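Local structure of glycoside Hydrolase (Bacteroides uniformis, 5TA0) at residues 286-291 / 329-334; 339-344 / 478-483. The protein probably hydrolyses agarose chains as a family 86 glycoside hydrolase of a human gut bacterium, here as an engineered mutant in complex with neoagarooctaose. One frame throughout, in Å; residues are numbered along the deposited sequence.

Contact 1: residues 286-291 / 329-334; sequences PCKDGK and QTHDYN. With GAL (beta-D-galactopyranose), chain C; AAL (3,6-anhydro-alpha-L-galactopyranose), chain B; SO4 (sulfate ion), chain E.
The aliphatic chain of K288 lies across one face of the H331 imidazole, its CG almost over the middle of the ring, 3.9 Å from the centroid in a CH-pi contact. With CG swung away from the backbone N (chi1 -173°) and CD and CE continuing outward, the chain runs past the ring until CE comes beside the ring oxygen of a bound galactose. On the opposite face, toward the rim, sits Q329 CG, so the imidazole is sandwiched between two aliphatic chains. Thus positioned, H331 NE2 donates to O4 of the galactose over 2.9 Å at 162°, while that same hydroxyl donates to Q329 OE1 at 2.8 Å. The amide's other end is shared: Q329 NE2 gives one bond to galactose O3 (2.9 Å) and one to O1 of a sulfate ion that N334 ND2 also grips. K288, Q329 and H331 thereby line the glycan pocket. Their two segments follow neighbouring strands, 277-285 and 321-326, of the parallel sheet of the (alpha/beta) barrel, and sugar is met beyond the C-terminal ends of these strands. Behind the imidazole, D332 fastens the loops together. Its carboxylate faces the type I' turn from K288 to K291 and uses both syn lone pairs, OD1 taking D289 N and OD2 taking G290 N, each at 2.8 Å. D332 N donates to C287 O at 2.9 Å. A water bridges C287 N, Q329 O and H331 ND1, tying the imidazole's second nitrogen to both backbones. Farther from the sugar, C287 SG meets the edge of the Y333 ring, 3.8 Å from CD1, in a sulfur-aromatic contact, and L345 of helix 340-358 packs against both residues.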
ATOM      1  N   PRO A 286      -4.790  -4.997 -14.732  1.00  8.99           N
ATOM      2  CA  PRO A 286      -5.892  -4.590 -15.630  1.00  9.69           C
ATOM      3  C   PRO A 286      -5.840  -5.172 -17.029  1.00 10.51           C
ATOM      4  O   PRO A 286      -6.853  -5.105 -17.726  1.00 11.47           O
ATOM      5  CB  PRO A 286      -5.751  -3.074 -15.687  1.00  9.48           C
ATOM      6  CG  PRO A 286      -4.288  -2.843 -15.418  1.00  9.22           C
ATOM      7  CD  PRO A 286      -3.924  -3.852 -14.390  1.00  9.08           C
ATOM      8  N   CYS A 287      -4.718  -5.729 -17.445  1.00 10.71           N
ATOM      9  CA  CYS A 287      -4.574  -6.183 -18.836  1.00 11.02           C
ATOM     10  C   CYS A 287      -3.436  -7.190 -18.961  1.00 11.01           C
ATOM     11  O   CYS A 287      -2.335  -6.847 -19.375  1.00 10.78           O
ATOM     12  CB  CYS A 287      -4.354  -4.983 -19.752  1.00 12.03           C
ATOM     13  SG  CYS A 287      -2.992  -3.900 -19.304  1.00 13.22           S
ATOM     14  N   LYS A 288      -3.717  -8.416 -18.543  1.00 12.33           N
ATOM     15  CA  LYS A 288      -2.761  -9.515 -18.658  1.00 13.99           C
ATOM     16  C   LYS A 288      -3.322 -10.498 -19.668  1.00 15.35           C
ATOM     17  O   LYS A 288      -4.232 -11.278 -19.357  1.00 15.50           O
ATOM     18  CB  LYS A 288      -2.513 -10.190 -17.312  1.00 15.28           C
ATOM     19  CG  LYS A 288      -1.406 -11.236 -17.359  1.00 17.05           C
ATOM     20  CD  LYS A 288      -1.109 -11.794 -15.987  1.00 19.02           C
ATOM     21  CE  LYS A 288       0.059 -12.754 -16.007  1.00 21.70           C
ATOM     22  NZ  LYS A 288      -0.266 -14.032 -16.689  1.00 23.21           N
ATOM     23  N   ASP A 289      -2.803 -10.417 -20.888  1.00 17.23           N
ATOM     24  CA  ASP A 289      -3.334 -11.192 -22.027  1.00 19.43           C
ATOM     25  C   ASP A 289      -4.855 -10.994 -22.151  1.00 19.39           C
ATOM     26  O   ASP A 289      -5.615 -11.969 -22.302  1.00 20.18           O
ATOM     27  CB  ASP A 289      -2.992 -12.684 -21.895  1.00 22.28           C
ATOM     28  CG  ASP A 289      -1.502 -12.948 -21.831  1.00 25.14           C
ATOM     29  OD1 ASP A 289      -0.746 -12.398 -22.667  1.00 28.26           O
ATOM     30  OD2 ASP A 289      -1.091 -13.734 -20.952  1.00 30.26           O
ATOM     31  N   GLY A 290      -5.296  -9.741 -22.039  1.00 18.42           N
ATOM     32  CA  GLY A 290      -6.696  -9.370 -22.155  1.00 18.47           C
ATOM     33  C   GLY A 290      -7.575  -9.636 -20.937  1.00 18.37           C
ATOM     34  O   GLY A 290      -8.770  -9.334 -20.974  1.00 20.67           O
ATOM     35  N   LYS A 291      -6.983 -10.153 -19.863  1.00 18.00           N
ATOM     36  CA  LYS A 291      -7.711 -10.467 -18.638  1.00 17.31           C
ATOM     37  C   LYS A 291      -7.539  -9.367 -17.589  1.00 15.47           C
ATOM     38  O   LYS A 291      -6.496  -8.674 -17.550  1.00 14.64           O
ATOM     39  CB  LYS A 291      -7.235 -11.785 -18.051  1.00 19.28           C
ATOM     40  CG  LYS A 291      -7.285 -12.966 -19.016  1.00 22.04           C
ATOM     41  CD  LYS A 291      -8.701 -13.437 -19.252  1.00 25.25           C
ATOM     42  CE  LYS A 291      -8.741 -14.643 -20.192  1.00 27.63           C
ATOM     43  NZ  LYS A 291     -10.070 -14.737 -20.850  1.00 29.72           N
ATOM     44  N   GLN A 329       0.201  -3.290 -12.636  1.00  9.68           N
ATOM     45  CA  GLN A 329       1.173  -3.766 -13.602  1.00 10.31           C
ATOM     46  C   GLN A 329       0.402  -3.904 -14.905  1.00  9.72           C
ATOM     47  O   GLN A 329      -0.628  -4.567 -14.917  1.00 10.77           O
ATOM     48  CB  GLN A 329       1.769  -5.094 -13.155  1.00 11.55           C
ATOM     49  CG  GLN A 329       2.722  -5.663 -14.182  1.00 13.26           C
ATOM     50  CD  GLN A 329       3.605  -6.773 -13.690  1.00 14.95           C
ATOM     51  OE1 GLN A 329       3.436  -7.299 -12.580  1.00 15.69           O
ATOM     52  NE2 GLN A 329       4.561  -7.169 -14.564  1.00 16.09           N
ATOM     53  N   THR A 330       0.921  -3.322 -15.973  1.00  9.65           N
ATOM     54  CA  THR A 330       0.168  -3.183 -17.227  1.00 10.06           C
ATOM     55  C   THR A 330       0.763  -4.078 -18.338  1.00  9.84           C
ATOM     56  O   THR A 330       1.276  -3.588 -19.321  1.00 10.80           O
ATOM     57  CB  THR A 330       0.098  -1.708 -17.675  1.00  9.89           C
ATOM     58  OG1 THR A 330       1.408  -1.178 -17.851  1.00 10.43           O
ATOM     59  CG2 THR A 330      -0.661  -0.842 -16.650  1.00  9.96           C
ATOM     60  N   HIS A 331       0.648  -5.385 -18.175  1.00 10.66           N
ATOM     61  CA  HIS A 331       1.401  -6.346 -19.026  1.00 10.95           C
ATOM     62  C   HIS A 331       1.223  -6.068 -20.513  1.00 11.24           C
ATOM     63  O   HIS A 331       2.193  -5.994 -21.242  1.00 10.96           O
ATOM     64  CB  HIS A 331       0.936  -7.762 -18.810  1.00 11.59           C
ATOM     65  CG  HIS A 331       1.129  -8.244 -17.421  1.00 11.96           C
ATOM     66  ND1 HIS A 331       0.241  -7.952 -16.413  1.00 12.40           N
ATOM     67  CD2 HIS A 331       2.101  -8.997 -16.868  1.00 12.57           C
ATOM     68  CE1 HIS A 331       0.670  -8.496 -15.289  1.00 12.64           C
ATOM     69  NE2 HIS A 331       1.802  -9.126 -15.533  1.00 12.94           N
ATOM     70  N   ASP A 332      -0.029  -5.910 -20.932  1.00 10.98           N
ATOM     71  CA  ASP A 332      -0.320  -5.765 -22.368  1.00 11.51           C
ATOM     72  C   ASP A 332       0.179  -4.453 -22.944  1.00 11.88           C
ATOM     73  O   ASP A 332       0.185  -4.286 -24.172  1.00 12.87           O
ATOM     74  CB  ASP A 332      -1.823  -5.923 -22.654  1.00 11.98           C
ATOM     75  CG  ASP A 332      -2.358  -7.333 -22.343  1.00 12.41           C
ATOM     76  OD1 ASP A 332      -1.565  -8.256 -22.114  1.00 13.37           O
ATOM     77  OD2 ASP A 332      -3.599  -7.490 -22.294  1.00 13.50           O
ATOM     78  N   TYR A 333       0.623  -3.512 -22.103  1.00 11.38           N
ATOM     79  CA  TYR A 333       1.180  -2.241 -22.540  1.00 11.43           C
ATOM     80  C   TYR A 333       2.659  -2.058 -22.202  1.00 11.68           C
ATOM     81  O   TYR A 333       3.216  -1.014 -22.462  1.00 11.74           O
ATOM     82  CB  TYR A 333       0.375  -1.089 -21.929  1.00 12.13           C
ATOM     83  CG  TYR A 333      -0.954  -0.914 -22.585  1.00 12.39           C
ATOM     84  CD1 TYR A 333      -2.053  -1.678 -22.218  1.00 12.73           C
ATOM     85  CD2 TYR A 333      -1.115   0.021 -23.592  1.00 13.36           C
ATOM     86  CE1 TYR A 333      -3.279  -1.517 -22.860  1.00 13.31           C
ATOM     87  CE2 TYR A 333      -2.324   0.199 -24.225  1.00 13.84           C
ATOM     88  CZ  TYR A 333      -3.395  -0.579 -23.873  1.00 13.76           C
ATOM     89  OH  TYR A 333      -4.611  -0.354 -24.525  1.00 16.40           O
ATOM     90  N   ASN A 334       3.294  -3.076 -21.636  1.00 12.34           N
ATOM     91  CA  ASN A 334       4.677  -2.934 -21.161  1.00 13.70           C
ATOM     92  C   ASN A 334       5.742  -3.135 -22.240  1.00 14.59           C
ATOM     93  O   ASN A 334       6.932  -2.867 -21.989  1.00 16.36           O
ATOM     94  CB  ASN A 334       4.903  -3.821 -19.944  1.00 13.97           C
ATOM     95  CG  ASN A 334       4.329  -3.219 -18.680  1.00 15.00           C
ATOM     96  OD1 ASN A 334       3.943  -2.040 -18.653  1.00 16.24           O
ATOM     97  ND2 ASN A 334       4.248  -4.030 -17.636  1.00 15.56           N
TER
HETATM   98  C1  GAL C   1       4.286 -12.245 -15.969  1.00 22.38           C
HETATM   99  C2  GAL C   1       5.092 -10.973 -15.810  1.00 21.70           C
HETATM  100  C3  GAL C   1       5.638 -10.832 -14.392  1.00 20.38           C
HETATM  101  C4  GAL C   1       4.533 -11.043 -13.366  1.00 19.86           C
HETATM  102  C5  GAL C   1       3.834 -12.368 -13.634  1.00 21.07           C
HETATM  103  C6  GAL C   1       2.767 -12.663 -12.599  1.00 21.53           C
HETATM  104  O1  GAL C   1       3.664 -12.325 -17.265  1.00 25.69           O
HETATM  105  O2  GAL C   1       6.204 -10.962 -16.702  1.00 24.04           O
HETATM  106  O3  GAL C   1       6.228  -9.529 -14.328  1.00 20.87           O
HETATM  107  O4  GAL C   1       3.565  -9.985 -13.432  1.00 17.90           O
HETATM  108  O5  GAL C   1       3.271 -12.303 -14.953  1.00 22.45           O
HETATM  109  O6  GAL C   1       2.163 -13.930 -12.867  1.00 22.75           O
HETATM  110  C1  AAL B   2       7.186  -9.350 -13.282  1.00 20.77           C
HETATM  111  C2  AAL B   2       8.304  -8.469 -13.838  1.00 21.83           C
HETATM  112  C3  AAL B   2       9.101  -7.931 -12.676  1.00 21.13           C
HETATM  113  C4  AAL B   2       8.236  -7.114 -11.758  1.00 21.49           C
HETATM  114  C5  AAL B   2       7.462  -8.232 -11.120  1.00 20.39           C
HETATM  115  C6  AAL B   2       8.561  -9.208 -10.775  1.00 19.54           C
HETATM  116  O2  AAL B   2       7.769  -7.377 -14.598  1.00 22.06           O
HETATM  117  O3  AAL B   2       9.512  -9.038 -11.850  1.00 20.95           O
HETATM  118  O4  AAL B   2       9.059  -6.514 -10.784  1.00 23.12           O
HETATM  119  O5  AAL B   2       6.583  -8.760 -12.116  1.00 18.88           O
HETATM  120  S   SO4 E 702       6.057  -7.352 -18.019  1.00 37.29           S
HETATM  121  O1  SO4 E 702       5.244  -6.410 -17.216  1.00 37.09           O
HETATM  122  O2  SO4 E 702       6.727  -8.336 -17.123  1.00 37.72           O
HETATM  123  O3  SO4 E 702       7.094  -6.585 -18.751  1.00 38.42           O
HETATM  124  O4  SO4 E 702       5.155  -8.055 -18.965  1.00 40.35           O
HETATM  125  O   HOH W   1      -2.190  -6.381 -16.221  1.00  9.78           O

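Contact 2: residues 339-344 / 478-483; sequences SPYRDW and LYLKGG
In W344, chi1 of 164° sets CG opposite the backbone N and lays the indole along the strand backbone; in L480 CG is placed likewise (chi1 177°), which puts its methyls between W344 and Y341. The CB atoms of W344 and L480 each point at the other segment. The two side chains meet obliquely: L480 CB stands over one face of the five-membered ring, 3.8 Å from its centroid and 18° off the normal, in a CH-pi contact, with the nearest ring atom, W344 CE2, 3.6 Å from L480 CB. The six-membered ring continues along the same face of the indole onto backbone, where W344 CH2 lies 3.7 Å from Y479 CA. At the rim, W344 CZ3 reaches the carbonyl O of L478 near the indole plane, at 4.0 Å. Beyond CB, the two methyls of L480 fork over the pyrrole side and also reach the edge of the Y341 ring, CD2 being 3.9 Å from Y341 CE1. L480 is therefore a wedge between the face of one aromatic ring and the edge of another. No hydrogen bond crosses between the segments. The helix start is secured separately by S339, the N-cap, whose OG accepts from R342 N at 3.0 Å. On its other side, the strand directs Y479 away from the helix, its OH bonded to D491. This is apolar helix-on-sheet packing, the axes approaching to 9.9 Å, which joins a helix of the (alpha/beta) barrel to strand 472-481 of the beta-sandwich region.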
ATOM      1  N   SER A 339       2.067   6.055 -23.063  1.00  9.97           N
ATOM      2  CA  SER A 339       0.814   6.689 -23.458  1.00 10.17           C
ATOM      3  C   SER A 339       0.078   7.267 -22.271  1.00 10.20           C
ATOM      4  O   SER A 339       0.201   6.761 -21.144  1.00  9.40           O
ATOM      5  CB  SER A 339      -0.114   5.720 -24.175  1.00 10.49           C
ATOM      6  OG  SER A 339      -0.529   4.670 -23.329  1.00 11.31           O
ATOM      7  N   PRO A 340      -0.767   8.268 -22.510  1.00 10.01           N
ATOM      8  CA  PRO A 340      -1.640   8.729 -21.454  1.00 10.14           C
ATOM      9  C   PRO A 340      -2.534   7.614 -20.920  1.00  9.88           C
ATOM     10  O   PRO A 340      -2.786   7.557 -19.701  1.00  9.30           O
ATOM     11  CB  PRO A 340      -2.466   9.822 -22.138  1.00 10.39           C
ATOM     12  CG  PRO A 340      -1.533  10.374 -23.183  1.00 10.90           C
ATOM     13  CD  PRO A 340      -0.790   9.178 -23.682  1.00 10.76           C
ATOM     14  N   TYR A 341      -3.013   6.727 -21.783  1.00  9.29           N
ATOM     15  CA  TYR A 341      -3.865   5.630 -21.346  1.00  9.14           C
ATOM     16  C   TYR A 341      -3.151   4.695 -20.362  1.00  9.03           C
ATOM     17  O   TYR A 341      -3.737   4.264 -19.335  1.00  9.25           O
ATOM     18  CB  TYR A 341      -4.401   4.832 -22.533  1.00  9.35           C
ATOM     19  CG  TYR A 341      -5.309   3.712 -22.133  1.00  9.32           C
ATOM     20  CD1 TYR A 341      -6.558   3.965 -21.571  1.00  9.19           C
ATOM     21  CD2 TYR A 341      -4.923   2.394 -22.295  1.00  9.44           C
ATOM     22  CE1 TYR A 341      -7.395   2.933 -21.192  1.00  9.82           C
ATOM     23  CE2 TYR A 341      -5.752   1.349 -21.921  1.00 10.17           C
ATOM     24  CZ  TYR A 341      -6.995   1.619 -21.370  1.00 10.24           C
ATOM     25  OH  TYR A 341      -7.793   0.558 -21.012  1.00 12.47           O
ATOM     26  N   ARG A 342      -1.897   4.348 -20.649  1.00  9.04           N
ATOM     27  CA  ARG A 342      -1.180   3.482 -19.725  1.00  8.90           C
ATOM     28  C   ARG A 342      -1.053   4.147 -18.349  1.00  8.48           C
ATOM     29  O   ARG A 342      -1.226   3.476 -17.330  1.00  8.13           O
ATOM     30  CB  ARG A 342       0.177   3.117 -20.294  1.00  8.92           C
ATOM     31  CG  ARG A 342       0.839   1.991 -19.518  1.00  8.99           C
ATOM     32  CD  ARG A 342       2.123   1.528 -20.145  1.00  9.15           C
ATOM     33  NE  ARG A 342       3.179   2.523 -20.066  1.00  9.16           N
ATOM     34  CZ  ARG A 342       4.289   2.494 -20.791  1.00  9.52           C
ATOM     35  NH1 ARG A 342       5.180   3.463 -20.662  1.00  9.50           N
ATOM     36  NH2 ARG A 342       4.512   1.521 -21.666  1.00 10.11           N
ATOM     37  N   ASP A 343      -0.816   5.450 -18.327  1.00  8.08           N
ATOM     38  CA  ASP A 343      -0.807   6.199 -17.055  1.00  8.33           C
ATOM     39  C   ASP A 343      -2.173   6.137 -16.354  1.00  8.49           C
ATOM     40  O   ASP A 343      -2.222   5.968 -15.128  1.00  8.38           O
ATOM     41  CB  ASP A 343      -0.386   7.641 -17.250  1.00  8.26           C
ATOM     42  CG  ASP A 343       1.101   7.843 -17.470  1.00  8.51           C
ATOM     43  OD1 ASP A 343       1.895   6.903 -17.287  1.00  8.81           O
ATOM     44  OD2 ASP A 343       1.457   8.983 -17.859  1.00  9.30           O
ATOM     45  N   TRP A 344      -3.283   6.252 -17.088  1.00  8.46           N
ATOM     46  CA  TRP A 344      -4.624   6.103 -16.510  1.00  8.73           C
ATOM     47  C   TRP A 344      -4.786   4.747 -15.813  1.00  8.34           C
ATOM     48  O   TRP A 344      -5.310   4.652 -14.693  1.00  8.17           O
ATOM     49  CB  TRP A 344      -5.728   6.283 -17.564  1.00  8.98           C
ATOM     50  CG  TRP A 344      -7.056   5.775 -17.131  1.00  9.30           C
ATOM     51  CD1 TRP A 344      -7.690   4.647 -17.566  1.00  9.26           C
ATOM     52  CD2 TRP A 344      -7.889   6.315 -16.097  1.00  9.84           C
ATOM     53  NE1 TRP A 344      -8.873   4.474 -16.911  1.00  9.77           N
ATOM     54  CE2 TRP A 344      -9.023   5.480 -15.994  1.00  9.69           C
ATOM     55  CE3 TRP A 344      -7.793   7.430 -15.250  1.00 10.13           C
ATOM     56  CZ2 TRP A 344     -10.063   5.732 -15.093  1.00 10.11           C
ATOM     57  CZ3 TRP A 344      -8.826   7.660 -14.329  1.00 10.59           C
ATOM     58  CH2 TRP A 344      -9.940   6.815 -14.268  1.00 10.40           C
ATOM     59  N   LEU A 478     -11.289  12.980 -11.673  1.00  9.78           N
ATOM     60  CA  LEU A 478     -10.272  12.296 -12.462  1.00 10.04           C
ATOM     61  C   LEU A 478     -10.876  11.061 -13.101  1.00  9.71           C
ATOM     62  O   LEU A 478     -11.290  10.139 -12.405  1.00 10.17           O
ATOM     63  CB  LEU A 478      -9.074  11.921 -11.598  1.00 10.50           C
ATOM     64  CG  LEU A 478      -7.923  11.256 -12.356  1.00 11.43           C
ATOM     65  CD1 LEU A 478      -7.285  12.186 -13.367  1.00 12.02           C
ATOM     66  CD2 LEU A 478      -6.888  10.784 -11.348  1.00 12.53           C
ATOM     67  N   TYR A 479     -10.944  11.057 -14.444  1.00  9.85           N
ATOM     68  CA  TYR A 479     -11.616   9.985 -15.184  1.00 10.11           C
ATOM     69  C   TYR A 479     -10.977   9.812 -16.566  1.00  9.77           C
ATOM     70  O   TYR A 479     -10.159  10.627 -16.992  1.00 10.08           O
ATOM     71  CB  TYR A 479     -13.130  10.314 -15.331  1.00 11.07           C
ATOM     72  CG  TYR A 479     -13.441  11.570 -16.107  1.00 12.24           C
ATOM     73  CD1 TYR A 479     -13.461  12.819 -15.481  1.00 12.88           C
ATOM     74  CD2 TYR A 479     -13.685  11.515 -17.485  1.00 12.93           C
ATOM     75  CE1 TYR A 479     -13.735  13.988 -16.196  1.00 13.81           C
ATOM     76  CE2 TYR A 479     -13.963  12.667 -18.203  1.00 13.57           C
ATOM     77  CZ  TYR A 479     -13.991  13.901 -17.559  1.00 14.36           C
ATOM     78  OH  TYR A 479     -14.255  15.060 -18.274  1.00 16.89           O
ATOM     79  N   LEU A 480     -11.433   8.771 -17.261  1.00 10.23           N
ATOM     80  CA  LEU A 480     -10.972   8.451 -18.601  1.00 10.71           C
ATOM     81  C   LEU A 480     -11.928   9.008 -19.667  1.00 10.82           C
ATOM     82  O   LEU A 480     -13.132   8.725 -19.629  1.00 11.18           O
ATOM     83  CB  LEU A 480     -10.840   6.945 -18.775  1.00 10.95           C
ATOM     84  CG  LEU A 480     -10.437   6.408 -20.162  1.00 11.26           C
ATOM     85  CD1 LEU A 480      -9.017   6.817 -20.512  1.00 11.21           C
ATOM     86  CD2 LEU A 480     -10.600   4.900 -20.162  1.00 11.16           C
ATOM     87  N   LYS A 481     -11.363   9.732 -20.629  1.00 11.26           N
ATOM     88  CA  LYS A 481     -12.110  10.218 -21.807  1.00 12.80           C
ATOM     89  C   LYS A 481     -11.716   9.376 -23.017  1.00 13.54           C
ATOM     90  O   LYS A 481     -10.533   9.243 -23.312  1.00 13.09           O
ATOM     91  CB  LYS A 481     -11.767  11.675 -22.081  1.00 13.98           C
ATOM     92  CG  LYS A 481     -12.480  12.265 -23.307  1.00 16.74           C
ATOM     93  CD  LYS A 481     -12.150  13.727 -23.478  1.00 20.42           C
ATOM     94  CE  LYS A 481     -13.089  14.366 -24.489  1.00 23.62           C
ATOM     95  NZ  LYS A 481     -12.751  15.797 -24.632  1.00 26.89           N
ATOM     96  N   GLY A 482     -12.705   8.845 -23.736  1.00 13.70           N
ATOM     97  CA  GLY A 482     -12.448   8.137 -25.000  1.00 13.86           C
ATOM     98  C   GLY A 482     -12.247   6.648 -24.937  1.00 13.64           C
ATOM     99  O   GLY A 482     -11.859   6.037 -25.945  1.00 14.55           O
ATOM    100  N   GLY A 483     -12.502   6.023 -23.789  1.00 12.93           N
ATOM    101  CA  GLY A 483     -12.384   4.593 -23.649  1.00 12.73           C
ATOM    102  C   GLY A 483     -10.962   4.083 -23.783  1.00 12.95           C
ATOM    103  O   GLY A 483      -9.996   4.828 -23.549  1.00 12.75           O
TER

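The two contacts lie in series along the chain, their centres about 15 Å apart, and the loop that ends contact 1 leads directly into the helix that begins contact 2. Y333 joins them: its carbonyl O receives a probable hydrogen bond from R342 NH2 at 3.0 Å, and its OH packs 3.3 Å from Y341 CE2. That hydroxyl also bonds to D485 and K484, just beyond 478-483, so one tyrosine reaches from the C287 sulfur to the sandwich side. T330 OG1 packs against R342 CD at 3.6 Å. Contact 1 touches the glycan itself, whereas contact 2 stands behind it, at the junction between barrel and sandwich.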